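Local coordinates for iron-rich dpsA-homolog protein (Halobacterium salinarum, PDB 1TJO) that protects DNA from oxidative damage by oxidising intracellular ferrous iron, probably with hydrogen peroxide, and storing it as a ferric mineral inside a hollow twelve-subunit shell, at the interface of chains A and B and the interface of chains A and C. Sequence-based numbering; all coordinates share one arbitrary frame. Chains: chain A/B/C, Iron-rich dpsA-homolog protein.

Contact 1 and contact 2 lie about 47 Å apart, measured between the centres of their C-alpha atoms, and draw on separate parts of chain A. At contact 1 the C-terminal tail, beyond helix 146-169, meets the equivalent tail of chain B through apolar touches, and the interface it belongs to is not an exact two-fold. Contact 2 sets helices 24-54 and 60-87 and the loop at A:Pro92 to A:Ala94 against chain C across a two-fold interface. Each subunit of the dodecamer thus joins neighbours in two different ways, by its tail and by its helix faces.

Contact 1: the interface of chains A and B. Residues chain A 176, 180-181; chain B 172-174, 176-178, 181.
The hydroxyl OG1 of B:Thr174 accepts a nearly straight hydrogen bond from the backbone N of B:Val176 within its own chain, at 3.0 Å. Methyl CG2 of A:Val176 comes against the same OG1 from chain A, at 3.5 Å. This is a tail-to-tail interface of a Dps-family ferritin shell, formed by loop segments that follow the last helix of each subunit. The nitrogens and oxygens of the two sides stay beyond bonding distance, and methyl groups make the contact. OG1 stands anti to the backbone N (chi1 175°), which places CG2 of B:Thr174 between N and the carbonyl carbon and turns that methyl toward chain A. There it lies 3.9 Å from CD1 of A:Leu181 and also approaches the methyl of A:Ala180. The side chains of A:Val176 and B:Thr174 cross at about a right angle.

A:Leu181 reaches chain B chiefly with CD1, which comes within 3.4 Å of the carbonyl O of B:Val176. The same CD1 lies 3.8 Å from methyl CG1 of that valine. Further along, CD2 of A:Leu181 faces CD2 of B:Leu181 at 4.2 Å, a looser touch between the leucines that end the two modelled tails. At the other end, CB of A:Ala180 rests on the backbone between B:Asp172 and B:Asp173, 3.7 Å from the carbonyl C of B:Asp172.

Contact 2: the interface of chains A and C. Residues chain A 42, 82-83, 86, 92-94; chain C 50, 53-54, 110.
The indole of C:Trp53 is packed against helix 60-87 of chain A, in a two-fold interface of the Dps dodecamer. Methyl CB of A:Ala82 sits over one face as a CH-pi contact, 3.4 Å from the centroid of the six-membered ring. The opposite face looks toward the backbone N of C:Lys50, offset to the rim. In the ring plane, CE1 of A:Tyr42 meets the edge at CH2 of C:Trp53, while OE1 of A:Glu83 approaches CD1 at 3.7 Å. CG of A:Pro92 adds a touch 3.8 Å from CE3 of C:Trp53. An alanine in place of C:Trp53 would probably open a gap beneath A:Ala82 and strip A:Tyr42 and A:Pro92 of the ring they pack on.

Farther along, methyl CB of A:Ala94 packs 3.6 Å from CG of C:Lys50, whose chain runs extended past it.

Among polar contacts, the backbone N of A:Ala94 donates to carboxylate OE2 of C:Glu110 at 2.9 Å. The bond is bent (141° at H), met on the syn side of OE2 and 19° out of the carboxylate plane. The bend at chi2 (-64°) of C:Glu110 carries OE2 there, and a water links it to ND1 of A:His93.

Other waters join amide ND2 of C:Asn54 to the carbonyl O of A:Pro92, and OD1 of C:Asn54 to OE1 of A:Gln86, whose CG also lies 3.3 Å from that OD1.

The patch holds two subunits together beside the iron ligand A:Glu83, and C:Trp53 and A:Gln86 probably take part in iron translocation.

Contact 1: the interface of chains A and B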
# COMPACT_ATOMS: atom_id res chain seq x y z
N VAL A 176 -19.45 29.92 -15.12
CA VAL A 176 -20.84 30.08 -15.51
C VAL A 176 -21.03 31.36 -16.35
O VAL A 176 -20.49 32.39 -16.05
CB VAL A 176 -21.80 30.11 -14.29
CG1 VAL A 176 -23.24 30.38 -14.75
CG2 VAL A 176 -21.72 28.82 -13.53
N ALA A 180 -25.34 29.83 -20.33
CA ALA A 180 -25.49 28.54 -19.69
C ALA A 180 -26.69 28.55 -18.75
O ALA A 180 -27.35 27.53 -18.57
CB ALA A 180 -24.24 28.20 -18.94
N LEU A 181 -26.99 29.71 -18.17
CA LEU A 181 -28.09 29.81 -17.22
C LEU A 181 -29.36 29.46 -17.95
O LEU A 181 -29.98 28.43 -17.63
CB LEU A 181 -28.21 31.23 -16.63
CG LEU A 181 -27.66 31.56 -15.24
CD1 LEU A 181 -27.17 30.34 -14.50
CD2 LEU A 181 -26.57 32.63 -15.28
N ASP B 172 -21.92 25.23 -22.42
CA ASP B 172 -23.01 26.06 -21.94
C ASP B 172 -24.08 25.30 -21.17
O ASP B 172 -25.27 25.35 -21.48
CB ASP B 172 -23.64 26.84 -23.11
CG ASP B 172 -24.33 25.95 -24.13
OD1 ASP B 172 -23.98 24.76 -24.28
OD2 ASP B 172 -25.27 26.38 -24.85
N ASP B 173 -23.65 24.71 -20.08
CA ASP B 173 -24.55 24.14 -19.10
C ASP B 173 -24.02 24.41 -17.70
O ASP B 173 -22.85 24.77 -17.52
CB ASP B 173 -24.67 22.63 -19.35
CG ASP B 173 -25.97 22.04 -18.82
OD1 ASP B 173 -26.89 22.80 -18.37
OD2 ASP B 173 -26.16 20.80 -18.86
N THR B 174 -24.90 24.29 -16.72
CA THR B 174 -24.57 24.48 -15.32
C THR B 174 -25.80 24.04 -14.49
O THR B 174 -26.94 24.12 -14.92
CB THR B 174 -24.24 25.99 -14.99
OG1 THR B 174 -24.03 26.17 -13.56
CG2 THR B 174 -25.40 26.93 -15.35
N VAL B 176 -26.44 25.82 -11.87
CA VAL B 176 -26.85 27.07 -11.30
C VAL B 176 -28.12 27.57 -11.97
O VAL B 176 -28.29 27.44 -13.18
CB VAL B 176 -25.75 28.10 -11.41
CG1 VAL B 176 -26.23 29.47 -10.93
CG2 VAL B 176 -24.49 27.69 -10.68
N THR B 177 -29.02 28.12 -11.16
CA THR B 177 -30.26 28.73 -11.68
C THR B 177 -30.35 30.17 -11.26
O THR B 177 -29.71 30.58 -10.31
CB THR B 177 -31.48 28.02 -11.14
OG1 THR B 177 -31.52 28.09 -9.71
CG2 THR B 177 -31.45 26.55 -11.52
N GLN B 178 -31.23 30.91 -11.92
CA GLN B 178 -31.44 32.30 -11.54
C GLN B 178 -31.98 32.36 -10.13
O GLN B 178 -31.63 33.25 -9.39
CB GLN B 178 -32.39 33.00 -12.51
CG GLN B 178 -32.31 34.53 -12.41
CD GLN B 178 -31.02 35.09 -13.00
OE1 GLN B 178 -30.61 34.69 -14.10
NE2 GLN B 178 -30.38 36.00 -12.27
N LEU B 181 -29.35 32.37 -7.61
CA LEU B 181 -28.66 33.66 -7.65
C LEU B 181 -29.44 34.72 -6.86
O LEU B 181 -28.97 35.84 -6.71
CB LEU B 181 -28.52 34.16 -9.09
CG LEU B 181 -27.33 33.78 -9.98
CD1 LEU B 181 -26.31 32.96 -9.25
CD2 LEU B 181 -27.76 33.08 -11.24

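Contact 2: the interface of chains A and C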
# COMPACT_ATOMS: atom_id res chain seq x y z
N TYR A 42 -11.02 24.92 18.17
CA TYR A 42 -12.13 23.99 18.32
C TYR A 42 -13.50 24.58 17.91
O TYR A 42 -14.33 23.87 17.38
CB TYR A 42 -12.18 23.32 19.70
CG TYR A 42 -11.74 21.85 19.62
CD1 TYR A 42 -10.83 21.35 20.52
CD2 TYR A 42 -12.30 20.97 18.70
CE1 TYR A 42 -10.44 20.05 20.49
CE2 TYR A 42 -11.90 19.65 18.67
CZ TYR A 42 -10.97 19.20 19.56
OH TYR A 42 -10.54 17.87 19.53
N ALA A 82 -3.42 21.25 22.38
CA ALA A 82 -3.82 20.68 23.67
C ALA A 82 -2.73 19.80 24.24
O ALA A 82 -2.46 19.84 25.46
CB ALA A 82 -5.10 19.88 23.52
N GLU A 83 -2.11 18.95 23.40
CA GLU A 83 -1.03 18.11 23.92
C GLU A 83 0.18 18.94 24.38
O GLU A 83 0.83 18.56 25.35
CB GLU A 83 -0.65 17.05 22.90
CG GLU A 83 -1.88 16.13 22.72
CD GLU A 83 -1.65 14.91 21.85
OE1 GLU A 83 -2.60 14.09 21.66
OE2 GLU A 83 -0.52 14.77 21.39
N GLN A 86 -0.59 20.42 27.80
CA GLN A 86 -0.38 19.37 28.79
C GLN A 86 1.11 19.06 29.02
O GLN A 86 1.52 18.95 30.17
CB GLN A 86 -1.16 18.14 28.38
CG GLN A 86 -1.65 17.34 29.52
CD GLN A 86 -0.56 16.50 30.02
OE1 GLN A 86 -0.43 16.21 31.21
NE2 GLN A 86 0.29 16.13 29.11
N PRO A 92 -5.39 21.68 29.38
CA PRO A 92 -6.03 22.17 28.16
C PRO A 92 -7.53 22.32 28.32
O PRO A 92 -8.19 21.49 28.95
CB PRO A 92 -5.70 21.12 27.14
CG PRO A 92 -5.37 19.91 27.92
CD PRO A 92 -4.83 20.34 29.23
N HIS A 93 -8.10 23.37 27.74
CA HIS A 93 -9.56 23.53 27.84
C HIS A 93 -10.19 22.31 27.17
O HIS A 93 -9.69 21.89 26.12
CB HIS A 93 -10.04 24.78 27.12
CG HIS A 93 -9.48 26.07 27.65
ND1 HIS A 93 -9.39 26.38 28.99
CD2 HIS A 93 -8.96 27.13 26.98
CE1 HIS A 93 -8.86 27.58 29.12
NE2 HIS A 93 -8.59 28.06 27.92
N ALA A 94 -11.27 21.75 27.76
CA ALA A 94 -11.76 20.47 27.31
C ALA A 94 -13.22 20.42 26.94
O ALA A 94 -13.57 19.94 25.84
CB ALA A 94 -11.43 19.42 28.35
N LYS C 50 -10.10 14.83 26.20
CA LYS C 50 -9.56 15.32 27.47
C LYS C 50 -8.78 14.26 28.15
O LYS C 50 -7.63 14.50 28.53
CB LYS C 50 -10.70 15.71 28.39
CG LYS C 50 -10.24 16.27 29.71
CD LYS C 50 -11.41 16.41 30.65
CE LYS C 50 -10.94 16.88 32.02
NZ LYS C 50 -12.08 17.34 32.92
N TRP C 53 -5.55 13.41 26.29
CA TRP C 53 -4.48 14.40 26.48
C TRP C 53 -3.81 14.26 27.83
O TRP C 53 -2.58 14.44 27.94
CB TRP C 53 -5.05 15.81 26.35
CG TRP C 53 -5.61 16.16 25.01
CD1 TRP C 53 -5.21 15.70 23.76
CD2 TRP C 53 -6.70 17.06 24.77
NE1 TRP C 53 -6.02 16.26 22.81
CE2 TRP C 53 -6.92 17.11 23.38
CE3 TRP C 53 -7.49 17.85 25.59
CZ2 TRP C 53 -7.94 17.88 22.79
CZ3 TRP C 53 -8.48 18.63 25.01
CH2 TRP C 53 -8.67 18.66 23.63
N ASN C 54 -4.62 13.99 28.87
CA ASN C 54 -4.14 14.13 30.25
C ASN C 54 -3.68 12.87 30.91
O ASN C 54 -3.05 12.93 32.01
CB ASN C 54 -5.21 14.75 31.12
CG ASN C 54 -5.45 16.20 30.84
OD1 ASN C 54 -4.57 17.02 31.05
ND2 ASN C 54 -6.67 16.54 30.49
N GLU C 110 -13.73 21.22 34.61
CA GLU C 110 -12.43 21.39 33.93
C GLU C 110 -11.20 20.93 34.69
O GLU C 110 -10.08 20.94 34.13
CB GLU C 110 -12.23 22.82 33.48
CG GLU C 110 -13.12 23.16 32.31
CD GLU C 110 -12.79 22.36 31.06
OE1 GLU C 110 -13.68 21.59 30.62
OE2 GLU C 110 -11.66 22.50 30.54
O HOH W 1 -8.06 19.10 30.21
O HOH W 2 -10.09 24.81 31.24
O HOH W 3 -2.65 16.99 33.19